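Long-range contacts in alcohol dehydrogenase (Thermus thermophilus, PDB 2EIH), which probably catalyses the NAD(P)-dependent interconversion of alcohols and carbonyl compounds, and holds a zinc ion: residues F141-A146 with P311-V316; L149-A154 with S180-Q185; P166-L171 with A236-D241; G191-A196 with A212-N217. One frame throughout, in Å; residues are numbered along the deposited sequence.

Contact 1: residues F141-A146 with P311-V316; sequences FEEAAA and PVVGQV
Glu143 and Pro311 bring the two backbones nearest, their CA atoms 5.8 Å apart, where the short helix 141-146 passes the loop that leads into the strand beginning at Val313. The axes of helix 141-146 and strand 313-316 stay 9.4 Å apart, and their N-to-C directions differ by 121°, so the strand runs obliquely past the helix and side chains bridge the interval. Pro311 turns its ring carbons to the helix: CG sits 3.3 Å from Glu143 O, and CB meets the methyl carbon CB of Ala146 at 4.1 Å. A compact ring against a one-carbon side chain suits so close a passage. Val313 lays CG2, anti to its own carbonyl carbon, on the helix backbone, 3.7 Å from Glu142 O and 3.8 Å from Glu143 CA. Glu143 crosses this valine at about a right angle, its CG on the same methyl. Further along, Val316 CG1 touches Glu142 CG at 3.9 Å, so both glutamates do apolar work with their methylenes. Their carboxylates are held elsewhere: Glu142 bends at chi2 (82°) and bonds Gln341 NE2 and Ser140 OG, while Glu143 OE2 takes Ser140 N. Strand 313-318 runs parallel to strand 337-341, which also meets Glu142 and Ala146; Phe141 and Ala144 pack on strands 64-72 and 84-91, placing the helix between the strand of this contact and that part of the mixed sheet.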
loop_
_atom_site.group_PDB
_atom_site.type_symbol
_atom_site.label_atom_id
_atom_site.label_comp_id
_atom_site.label_asym_id
_atom_site.label_seq_id
_atom_site.Cartn_x
_atom_site.Cartn_y
_atom_site.Cartn_z
ATOM N N PHE A 141 22.597 -2.662 -30.323
ATOM C CA PHE A 141 22.784 -1.391 -29.642
ATOM C C PHE A 141 21.603 -0.395 -29.853
ATOM O O PHE A 141 21.246 0.339 -28.927
ATOM C CB PHE A 141 24.124 -0.784 -30.067
ATOM C CG PHE A 141 25.313 -1.427 -29.398
ATOM C CD1 PHE A 141 25.569 -1.212 -28.047
ATOM C CD2 PHE A 141 26.183 -2.242 -30.119
ATOM C CE1 PHE A 141 26.672 -1.797 -27.436
ATOM C CE2 PHE A 141 27.288 -2.831 -29.508
ATOM C CZ PHE A 141 27.534 -2.608 -28.172
ATOM N N GLU A 142 20.978 -0.386 -31.034
ATOM C CA GLU A 142 19.863 0.536 -31.281
ATOM C C GLU A 142 18.626 0.133 -30.483
ATOM O O GLU A 142 17.834 0.984 -30.084
ATOM C CB GLU A 142 19.495 0.595 -32.769
ATOM C CG GLU A 142 20.601 1.121 -33.678
ATOM C CD GLU A 142 21.630 0.062 -34.044
ATOM O OE1 GLU A 142 21.640 -1.015 -33.406
ATOM O OE2 GLU A 142 22.421 0.311 -34.981
ATOM N N GLU A 143 18.460 -1.167 -30.267
ATOM C CA GLU A 143 17.329 -1.681 -29.510
ATOM C C GLU A 143 17.543 -1.327 -28.033
ATOM O O GLU A 143 16.623 -0.864 -27.336
ATOM C CB GLU A 143 17.229 -3.203 -29.703
ATOM C CG GLU A 143 16.711 -3.655 -31.068
ATOM C CD GLU A 143 16.671 -5.178 -31.234
ATOM O OE1 GLU A 143 15.814 -5.668 -31.995
ATOM O OE2 GLU A 143 17.475 -5.872 -30.581
ATOM N N ALA A 144 18.777 -1.512 -27.566
ATOM C CA ALA A 144 19.134 -1.202 -26.185
ATOM C C ALA A 144 18.902 0.285 -25.899
ATOM O O ALA A 144 18.207 0.639 -24.933
ATOM C CB ALA A 144 20.585 -1.571 -25.932
ATOM N N ALA A 145 19.461 1.157 -26.740
ATOM C CA ALA A 145 19.284 2.599 -26.538
ATOM C C ALA A 145 17.827 3.020 -26.502
ATOM O O ALA A 145 17.475 4.011 -25.881
ATOM C CB ALA A 145 20.014 3.386 -27.627
ATOM N N ALA A 146 16.967 2.258 -27.149
ATOM C CA ALA A 146 15.558 2.620 -27.180
ATOM C C ALA A 146 14.771 2.332 -25.891
ATOM O O ALA A 146 13.700 2.893 -25.684
ATOM C CB ALA A 146 14.878 1.927 -28.361
ATOM N N PRO A 311 11.926 -3.554 -26.969
ATOM C CA PRO A 311 11.860 -2.216 -27.550
ATOM C C PRO A 311 11.458 -2.291 -29.009
ATOM O O PRO A 311 11.664 -3.306 -29.666
ATOM C CB PRO A 311 13.284 -1.717 -27.393
ATOM C CG PRO A 311 14.062 -2.961 -27.721
ATOM C CD PRO A 311 13.329 -3.988 -26.845
ATOM N N VAL A 312 10.897 -1.209 -29.518
ATOM C CA VAL A 312 10.502 -1.172 -30.906
ATOM C C VAL A 312 11.224 -0.039 -31.616
ATOM O O VAL A 312 10.934 1.135 -31.401
ATOM C CB VAL A 312 8.984 -1.017 -31.017
ATOM C CG1 VAL A 312 8.581 -0.788 -32.463
ATOM C CG2 VAL A 312 8.311 -2.274 -30.472
ATOM N N VAL A 313 12.196 -0.407 -32.442
ATOM C CA VAL A 313 12.975 0.566 -33.201
ATOM C C VAL A 313 12.251 0.881 -34.508
ATOM O O VAL A 313 12.157 0.031 -35.389
ATOM C CB VAL A 313 14.381 0.014 -33.535
ATOM C CG1 VAL A 313 15.167 1.053 -34.326
ATOM C CG2 VAL A 313 15.119 -0.345 -32.249
ATOM N N GLY A 314 11.739 2.103 -34.616
ATOM C CA GLY A 314 11.031 2.508 -35.812
ATOM C C GLY A 314 11.926 2.889 -36.977
ATOM O O GLY A 314 11.647 2.493 -38.107
ATOM N N GLN A 315 12.981 3.665 -36.724
ATOM C CA GLN A 315 13.907 4.072 -37.780
ATOM C C GLN A 315 15.302 4.358 -37.198
ATOM O O GLN A 315 15.431 4.766 -36.041
ATOM C CB GLN A 315 13.357 5.317 -38.504
ATOM C CG GLN A 315 14.092 5.710 -39.807
ATOM C CD GLN A 315 13.266 6.663 -40.701
ATOM O OE1 GLN A 315 13.785 7.282 -41.639
ATOM N NE2 GLN A 315 11.973 6.766 -40.412
ATOM N N VAL A 316 16.340 4.107 -37.990
ATOM C CA VAL A 316 17.705 4.381 -37.563
ATOM C C VAL A 316 18.291 5.436 -38.498
ATOM O O VAL A 316 18.034 5.418 -39.697
ATOM C CB VAL A 316 18.609 3.099 -37.582
ATOM C CG1 VAL A 316 18.146 2.103 -36.535
ATOM C CG2 VAL A 316 18.610 2.456 -38.982
#

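Contact 2: residues L149-A154 with S180-Q185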
loop_
_atom_site.group_PDB
_atom_site.type_symbol
_atom_site.label_atom_id
_atom_site.label_comp_id
_atom_site.label_asym_id
_atom_site.label_seq_id
_atom_site.Cartn_x
_atom_site.Cartn_y
_atom_site.Cartn_z
ATOM N N LEU A 149 14.465 5.515 -21.156
ATOM C CA LEU A 149 13.489 6.597 -21.028
ATOM C C LEU A 149 12.017 6.157 -21.135
ATOM O O LEU A 149 11.242 6.372 -20.194
ATOM C CB LEU A 149 13.800 7.693 -22.066
ATOM C CG LEU A 149 13.313 9.161 -21.977
ATOM C CD1 LEU A 149 11.807 9.202 -21.767
ATOM C CD2 LEU A 149 14.033 9.903 -20.870
ATOM N N THR A 150 11.603 5.550 -22.248
ATOM C CA THR A 150 10.196 5.161 -22.349
ATOM C C THR A 150 9.791 4.026 -21.430
ATOM O O THR A 150 8.718 4.072 -20.840
ATOM C CB THR A 150 9.769 4.790 -23.799
ATOM O OG1 THR A 150 10.723 3.893 -24.381
ATOM C CG2 THR A 150 9.622 6.033 -24.657
ATOM N N PHE A 151 10.622 2.999 -21.300
ATOM C CA PHE A 151 10.226 1.924 -20.402
ATOM C C PHE A 151 10.082 2.377 -18.951
ATOM O O PHE A 151 9.173 1.934 -18.256
ATOM C CB PHE A 151 11.153 0.716 -20.534
ATOM C CG PHE A 151 10.777 -0.171 -21.673
ATOM C CD1 PHE A 151 11.190 0.130 -22.958
ATOM C CD2 PHE A 151 9.878 -1.216 -21.484
ATOM C CE1 PHE A 151 10.703 -0.584 -24.051
ATOM C CE2 PHE A 151 9.381 -1.940 -22.563
ATOM C CZ PHE A 151 9.801 -1.612 -23.855
ATOM N N LEU A 152 10.940 3.280 -18.496
ATOM C CA LEU A 152 10.830 3.759 -17.126
ATOM C C LEU A 152 9.567 4.574 -16.912
ATOM O O LEU A 152 8.920 4.461 -15.879
ATOM C CB LEU A 152 12.048 4.604 -16.757
ATOM C CG LEU A 152 13.323 3.794 -16.544
ATOM C CD1 LEU A 152 14.537 4.694 -16.690
ATOM C CD2 LEU A 152 13.286 3.153 -15.162
ATOM N N THR A 153 9.224 5.396 -17.896
ATOM C CA THR A 153 8.046 6.238 -17.807
ATOM C C THR A 153 6.781 5.391 -17.850
ATOM O O THR A 153 5.847 5.621 -17.090
ATOM C CB THR A 153 8.025 7.259 -18.955
ATOM O OG1 THR A 153 9.171 8.106 -18.846
ATOM C CG2 THR A 153 6.761 8.098 -18.912
ATOM N N ALA A 154 6.760 4.406 -18.739
ATOM C CA ALA A 154 5.612 3.525 -18.870
ATOM C C ALA A 154 5.454 2.667 -17.616
ATOM O O ALA A 154 4.340 2.333 -17.214
ATOM C CB ALA A 154 5.782 2.628 -20.089
ATOM N N SER A 180 3.409 4.379 -25.359
ATOM C CA SER A 180 2.415 3.343 -25.627
ATOM C C SER A 180 3.033 1.964 -25.893
ATOM O O SER A 180 2.572 0.960 -25.349
ATOM C CB SER A 180 1.530 3.738 -26.807
ATOM O OG SER A 180 2.277 4.006 -27.965
ATOM N N VAL A 181 4.075 1.914 -26.724
ATOM C CA VAL A 181 4.732 0.661 -27.049
ATOM C C VAL A 181 5.128 -0.074 -25.777
ATOM O O VAL A 181 4.860 -1.279 -25.629
ATOM C CB VAL A 181 5.980 0.905 -27.927
ATOM C CG1 VAL A 181 6.858 -0.333 -27.959
ATOM C CG2 VAL A 181 5.544 1.269 -29.339
ATOM N N ALA A 182 5.772 0.639 -24.858
ATOM C CA ALA A 182 6.197 0.036 -23.591
ATOM C C ALA A 182 5.011 -0.244 -22.651
ATOM O O ALA A 182 4.985 -1.264 -21.967
ATOM C CB ALA A 182 7.218 0.960 -22.898
ATOM N N ALA A 183 4.039 0.664 -22.631
ATOM C CA ALA A 183 2.868 0.523 -21.769
ATOM C C ALA A 183 1.993 -0.669 -22.118
ATOM O O ALA A 183 1.408 -1.306 -21.243
ATOM C CB ALA A 183 2.033 1.793 -21.798
ATOM N N ILE A 184 1.882 -0.975 -23.398
ATOM C CA ILE A 184 1.063 -2.106 -23.799
ATOM C C ILE A 184 1.680 -3.406 -23.277
ATOM O O ILE A 184 0.974 -4.263 -22.732
ATOM C CB ILE A 184 0.907 -2.123 -25.336
ATOM C CG1 ILE A 184 0.096 -0.885 -25.746
ATOM C CG2 ILE A 184 0.216 -3.405 -25.788
ATOM C CD1 ILE A 184 -0.042 -0.669 -27.220
ATOM N N GLN A 185 2.999 -3.527 -23.418
ATOM C CA GLN A 185 3.749 -4.708 -22.975
ATOM C C GLN A 185 3.856 -4.842 -21.449
ATOM O O GLN A 185 3.749 -5.939 -20.908
ATOM C CB GLN A 185 5.165 -4.694 -23.580
ATOM C CG GLN A 185 5.197 -4.744 -25.101
ATOM C CD GLN A 185 6.598 -4.722 -25.670
ATOM O OE1 GLN A 185 7.327 -5.709 -25.599
ATOM N NE2 GLN A 185 6.987 -3.584 -26.227
#
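Phe151 lays one face of its ring flat over the methyl of Ala182. The carbon CB of Ala182 is 3.6 Å from the centroid of the Phe151 ring and only 10° off the ring normal, a CH-pi contact centred on the ring. At the edge of the same ring, near its plane, stands the amide of Gln185, with NE2 4.2 Å from Phe151 CZ. The rotation of that amide is fixed from two sides: Gln185 NE2 gives a hydrogen bond of 3.2 Å to Val181 O one turn back, the turn at chi3 (74°) bringing it there from above the carbonyl plane, and OE1 accepts from Lys310 N beyond the helix. One turn on from Phe151, Ala154 CB meets Ala182 CB at 3.6 Å and Ala183 CB at 4.2 Å. Such small residues let the axes of 149-154 and 180-185 approach to 8.3 Å, and their crossing of -50° is consistent with ridges-into-grooves packing. An alanine in place of Phe151 would probably open a gap over the Ala182 methyl and take the ring edge from beside the Gln185 amide. The pair joins helix 148-161 to helix 180-189, whose Ser180 and Ile184 lie against Val172 of the parallel sheet, while Phe151 also touches Ile300. The interface is thus held by dispersion and close fit between buried apolar surfaces, and the Gln185 amide has both polar atoms satisfied.

Contact 3: residues P166-L171 with A236-D241; sequences PGDDVL and ADKVVD
Asp168 and Lys238 form a salt bridge at the start of a parallel strand pair in the middle of the Rossmann-type sheet. Lys238 NZ lies 2.6 Å from Asp168 OD2, which it meets on the syn side, out of the carboxylate plane; bends at chi2 (59°) and chi4 (-82°) carry the chain back to it. Both ends have further partners: the ammonium also donates to Leu162 O, and OD2 accepts from Arg165 N. An alanine at Lys238 would probably leave the buried Asp168 carboxylate without its countercharge and Leu162 O without this donor. Beside the bridge the chain turns a corner at Asp237 and Lys238, where Asp169 O accepts two successive amides, Lys238 N at 3.1 Å, almost straight at 176°, and Asp237 N at 2.9 Å, more bent. The Asp237 side chain accepts in turn, OD2 using its anti lone pair for Asp169 N at 3.0 Å. Two carboxylates are then neighbours, Asp169 OD1 lying 3.9 Å from Asp237 OD2; salt bridges from Asp169 to Lys234 and Arg193 probably offset the repulsion. Regular pairing follows, Leu171 N giving to Lys238 O at 2.8 Å and Val240 N to Leu171 O at 2.7 Å. Val170 and Lys238 share one face, and beta-branched Val239 lies side by side with Leu171 on the other, toward helix 248-254. On that side, too, the small Ala236 fits, its CB 3.7 Å from Leu171 CB.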
loop_
_atom_site.group_PDB
_atom_site.type_symbol
_atom_site.label_atom_id
_atom_site.label_comp_id
_atom_site.label_asym_id
_atom_site.label_seq_id
_atom_site.Cartn_x
_atom_site.Cartn_y
_atom_site.Cartn_z
ATOM N N PRO A 166 -3.782 -8.299 -12.720
ATOM C CA PRO A 166 -4.549 -9.212 -13.580
ATOM C C PRO A 166 -6.067 -9.039 -13.466
ATOM O O PRO A 166 -6.610 -8.909 -12.373
ATOM C CB PRO A 166 -4.064 -10.597 -13.143
ATOM C CG PRO A 166 -3.607 -10.387 -11.743
ATOM C CD PRO A 166 -2.939 -9.040 -11.768
ATOM N N GLY A 167 -6.739 -9.015 -14.611
ATOM C CA GLY A 167 -8.178 -8.836 -14.623
ATOM C C GLY A 167 -8.548 -7.407 -14.979
ATOM O O GLY A 167 -9.700 -7.102 -15.293
ATOM N N ASP A 168 -7.557 -6.525 -14.919
ATOM C CA ASP A 168 -7.752 -5.115 -15.236
ATOM C C ASP A 168 -7.892 -4.895 -16.723
ATOM O O ASP A 168 -7.244 -5.562 -17.536
ATOM C CB ASP A 168 -6.555 -4.266 -14.810
ATOM C CG ASP A 168 -6.653 -3.786 -13.395
ATOM O OD1 ASP A 168 -7.675 -4.072 -12.738
ATOM O OD2 ASP A 168 -5.704 -3.124 -12.936
ATOM N N ASP A 169 -8.731 -3.936 -17.072
ATOM C CA ASP A 169 -8.892 -3.548 -18.455
ATOM C C ASP A 169 -8.081 -2.268 -18.563
ATOM O O ASP A 169 -8.455 -1.232 -18.012
ATOM C CB ASP A 169 -10.359 -3.298 -18.779
ATOM C CG ASP A 169 -11.061 -4.558 -19.213
ATOM O OD1 ASP A 169 -12.102 -4.904 -18.618
ATOM O OD2 ASP A 169 -10.563 -5.209 -20.168
ATOM N N VAL A 170 -6.941 -2.361 -19.238
ATOM C CA VAL A 170 -6.073 -1.210 -19.417
ATOM C C VAL A 170 -6.258 -0.630 -20.821
ATOM O O VAL A 170 -6.299 -1.366 -21.806
ATOM C CB VAL A 170 -4.588 -1.600 -19.221
ATOM C CG1 VAL A 170 -3.695 -0.388 -19.452
ATOM C CG2 VAL A 170 -4.372 -2.145 -17.820
ATOM N N LEU A 171 -6.398 0.688 -20.903
ATOM C CA LEU A 171 -6.547 1.372 -22.184
ATOM C C LEU A 171 -5.274 2.177 -22.422
ATOM O O LEU A 171 -4.879 2.987 -21.578
ATOM C CB LEU A 171 -7.762 2.313 -22.161
ATOM C CG LEU A 171 -7.966 3.298 -23.330
ATOM C CD1 LEU A 171 -8.381 2.552 -24.601
ATOM C CD2 LEU A 171 -9.045 4.304 -22.956
ATOM N N ALA A 236 -12.888 1.231 -19.344
ATOM C CA ALA A 236 -11.557 0.794 -18.922
ATOM C C ALA A 236 -11.273 1.141 -17.460
ATOM O O ALA A 236 -11.650 2.208 -16.979
ATOM C CB ALA A 236 -10.490 1.407 -19.821
ATOM N N ASP A 237 -10.608 0.229 -16.761
ATOM C CA ASP A 237 -10.273 0.429 -15.358
ATOM C C ASP A 237 -9.066 1.338 -15.200
ATOM O O ASP A 237 -9.063 2.232 -14.357
ATOM C CB ASP A 237 -9.964 -0.909 -14.698
ATOM C CG ASP A 237 -11.129 -1.843 -14.724
ATOM O OD1 ASP A 237 -12.116 -1.583 -14.006
ATOM O OD2 ASP A 237 -11.071 -2.838 -15.473
ATOM N N LYS A 238 -8.042 1.085 -16.011
ATOM C CA LYS A 238 -6.804 1.859 -15.991
ATOM C C LYS A 238 -6.518 2.420 -17.369
ATOM O O LYS A 238 -6.710 1.729 -18.365
ATOM C CB LYS A 238 -5.619 0.987 -15.562
ATOM C CG LYS A 238 -5.420 0.867 -14.061
ATOM C CD LYS A 238 -6.627 0.278 -13.370
ATOM C CE LYS A 238 -6.424 0.215 -11.864
ATOM N NZ LYS A 238 -5.650 -0.966 -11.404
ATOM N N VAL A 239 -6.045 3.661 -17.426
ATOM C CA VAL A 239 -5.740 4.295 -18.706
ATOM C C VAL A 239 -4.357 4.944 -18.775
ATOM O O VAL A 239 -3.974 5.710 -17.899
ATOM C CB VAL A 239 -6.782 5.369 -19.046
ATOM C CG1 VAL A 239 -6.456 6.002 -20.391
ATOM C CG2 VAL A 239 -8.167 4.748 -19.063
ATOM N N VAL A 240 -3.609 4.624 -19.826
ATOM C CA VAL A 240 -2.289 5.208 -20.027
ATOM C C VAL A 240 -2.396 6.202 -21.171
ATOM O O VAL A 240 -2.640 5.816 -22.309
ATOM C CB VAL A 240 -1.251 4.154 -20.406
ATOM C CG1 VAL A 240 0.103 4.814 -20.572
ATOM C CG2 VAL A 240 -1.205 3.066 -19.354
ATOM N N ASP A 241 -2.207 7.478 -20.864
ATOM C CA ASP A 241 -2.308 8.523 -21.867
ATOM C C ASP A 241 -1.048 9.390 -21.916
ATOM O O ASP A 241 -0.545 9.814 -20.880
ATOM C CB ASP A 241 -3.519 9.400 -21.557
ATOM C CG ASP A 241 -3.868 10.320 -22.696
ATOM O OD1 ASP A 241 -4.766 11.167 -22.539
ATOM O OD2 ASP A 241 -3.241 10.191 -23.759
#

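Contact 4: residues G191-A196 with A212-N217; sequences GARVIA and ADETVN
Asp213 pairs with Val194 through its side chain as well as its backbone, at the point where the beta-alpha-beta crossover of strand 193-198, helix 201-210 and strand 214-217 re-enters the parallel sheet. Asp213 OD2 accepts Val194 N at 2.7 Å through its anti lone pair, doing the work of a backbone carbonyl. CG lies anti to the carbonyl carbon (chi1 -57°), which turns the carboxylate back to that N-H, and Lys188 NZ makes a salt bridge to the same oxygen. Val194 O takes Glu214 N at 3.0 Å, and a weak bond from Asp213 N. The ladder continues with Ala196 N to Glu214 O at 2.8 Å and Val216 N to Ala196 O at 3.0 Å. Glu214 CB packs against Ile195 CG1 at 3.8 Å, and its OE2 reaches the edge of the Arg193 guanidinium in a long salt bridge, 3.7 Å from NH1; Arg193 is held more firmly through NH2 by Leu230 O. On the side of Ile195, Val216 meets helix 223-230 through Trp223, Val227 and Leu230. On the face of Ala196 and Thr215, helix 201-210 packs through Ala207, and the small Ala196 and Ala212 suit that close approach; their CB atoms are 3.8 Å apart.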
loop_
_atom_site.group_PDB
_atom_site.type_symbol
_atom_site.label_atom_id
_atom_site.label_comp_id
_atom_site.label_asym_id
_atom_site.label_seq_id
_atom_site.Cartn_x
_atom_site.Cartn_y
_atom_site.Cartn_z
ATOM N N GLY A 191 -0.718 -8.825 -16.197
ATOM C CA GLY A 191 -2.000 -9.502 -16.272
ATOM C C GLY A 191 -3.240 -8.770 -16.727
ATOM O O GLY A 191 -4.351 -9.235 -16.484
ATOM N N ALA A 192 -3.074 -7.631 -17.385
ATOM C CA ALA A 192 -4.232 -6.872 -17.845
ATOM C C ALA A 192 -4.699 -7.292 -19.235
ATOM O O ALA A 192 -4.033 -8.053 -19.941
ATOM C CB ALA A 192 -3.911 -5.389 -17.854
ATOM N N ARG A 193 -5.872 -6.792 -19.604
ATOM C CA ARG A 193 -6.444 -7.034 -20.917
ATOM C C ARG A 193 -6.293 -5.662 -21.549
ATOM O O ARG A 193 -6.972 -4.709 -21.152
ATOM C CB ARG A 193 -7.918 -7.392 -20.802
ATOM C CG ARG A 193 -8.427 -8.280 -21.915
ATOM C CD ARG A 193 -9.777 -8.835 -21.530
ATOM N NE ARG A 193 -10.776 -7.778 -21.550
ATOM C CZ ARG A 193 -11.460 -7.438 -22.636
ATOM N NH1 ARG A 193 -11.252 -8.094 -23.775
ATOM N NH2 ARG A 193 -12.325 -6.431 -22.595
ATOM N N VAL A 194 -5.390 -5.554 -22.516
ATOM C CA VAL A 194 -5.136 -4.271 -23.149
ATOM C C VAL A 194 -5.971 -3.929 -24.357
ATOM O O VAL A 194 -6.147 -4.734 -25.258
ATOM C CB VAL A 194 -3.665 -4.130 -23.579
ATOM C CG1 VAL A 194 -3.479 -2.804 -24.304
ATOM C CG2 VAL A 194 -2.758 -4.224 -22.370
ATOM N N ILE A 195 -6.477 -2.709 -24.355
ATOM C CA ILE A 195 -7.246 -2.193 -25.457
ATOM C C ILE A 195 -6.392 -1.020 -25.917
ATOM O O ILE A 195 -6.140 -0.105 -25.136
ATOM C CB ILE A 195 -8.633 -1.674 -25.008
ATOM C CG1 ILE A 195 -9.420 -2.773 -24.314
ATOM C CG2 ILE A 195 -9.405 -1.183 -26.195
ATOM C CD1 ILE A 195 -9.010 -3.015 -22.823
ATOM N N ALA A 196 -5.917 -1.047 -27.157
ATOM C CA ALA A 196 -5.077 0.047 -27.653
ATOM C C ALA A 196 -5.770 0.858 -28.744
ATOM O O ALA A 196 -6.504 0.307 -29.560
ATOM C CB ALA A 196 -3.759 -0.515 -28.181
ATOM N N ALA A 212 -1.694 -6.112 -27.526
ATOM C CA ALA A 212 -2.988 -5.455 -27.377
ATOM C C ALA A 212 -4.105 -6.452 -27.711
ATOM O O ALA A 212 -4.190 -6.966 -28.833
ATOM C CB ALA A 212 -3.069 -4.245 -28.294
ATOM N N ASP A 213 -4.959 -6.718 -26.731
ATOM C CA ASP A 213 -6.054 -7.656 -26.917
ATOM C C ASP A 213 -7.184 -7.104 -27.785
ATOM O O ASP A 213 -7.854 -7.849 -28.494
ATOM C CB ASP A 213 -6.619 -8.064 -25.554
ATOM C CG ASP A 213 -5.570 -8.657 -24.650
ATOM O OD1 ASP A 213 -5.030 -9.728 -24.996
ATOM O OD2 ASP A 213 -5.274 -8.047 -23.598
ATOM N N GLU A 214 -7.379 -5.794 -27.729
ATOM C CA GLU A 214 -8.441 -5.148 -28.476
ATOM C C GLU A 214 -7.914 -3.844 -29.085
ATOM O O GLU A 214 -6.967 -3.246 -28.571
ATOM C CB GLU A 214 -9.605 -4.864 -27.520
ATOM C CG GLU A 214 -10.963 -5.452 -27.910
ATOM C CD GLU A 214 -10.916 -6.921 -28.296
ATOM O OE1 GLU A 214 -10.490 -7.203 -29.437
ATOM O OE2 GLU A 214 -11.295 -7.789 -27.465
ATOM N N THR A 215 -8.523 -3.400 -30.179
ATOM C CA THR A 215 -8.093 -2.170 -30.829
ATOM C C THR A 215 -9.259 -1.254 -31.166
ATOM O O THR A 215 -10.350 -1.715 -31.487
ATOM C CB THR A 215 -7.302 -2.475 -32.117
ATOM O OG1 THR A 215 -8.006 -3.454 -32.891
ATOM C CG2 THR A 215 -5.916 -3.005 -31.773
ATOM N N VAL A 216 -9.020 0.049 -31.082
ATOM C CA VAL A 216 -10.046 1.035 -31.390
ATOM C C VAL A 216 -9.426 2.185 -32.167
ATOM O O VAL A 216 -8.284 2.563 -31.923
ATOM C CB VAL A 216 -10.696 1.598 -30.115
ATOM C CG1 VAL A 216 -11.649 2.722 -30.473
ATOM C CG2 VAL A 216 -11.434 0.494 -29.374
ATOM N N ASN A 217 -10.189 2.738 -33.102
ATOM C CA ASN A 217 -9.711 3.841 -33.923
ATOM C C ASN A 217 -10.344 5.142 -33.448
ATOM O O ASN A 217 -11.555 5.318 -33.550
ATOM C CB ASN A 217 -10.076 3.596 -35.387
ATOM C CG ASN A 217 -9.420 4.587 -36.321
ATOM O OD1 ASN A 217 -9.384 5.782 -36.046
ATOM N ND2 ASN A 217 -8.904 4.095 -37.439
#

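In the fold
Along the chain, contact 1 encloses the other three; contacts 2 and 3 alternate their segments, and contact 4 is nested within contact 3. Contacts 3 and 4, centres 9 Å apart, belong to one six-stranded parallel sheet of order 3-2-1-4-5-6, that of a nucleotide-binding Rossmann domain, in which strands 169-172 and 193-198 are neighbours. The centre of contact 2 lies about 14 Å from that of contact 3 and 15 Å from that of contact 4, and helix 180-189 covers both, with Ala183 on Val240 and Ile184 on Ala196. Contact 1, centred 13 Å from contact 2, touches it through Val312 on Val181, and sets helix 141-146 against strand 313-318 of the mixed sheet. Packing thus runs continuously from the mixed sheet to the parallel one.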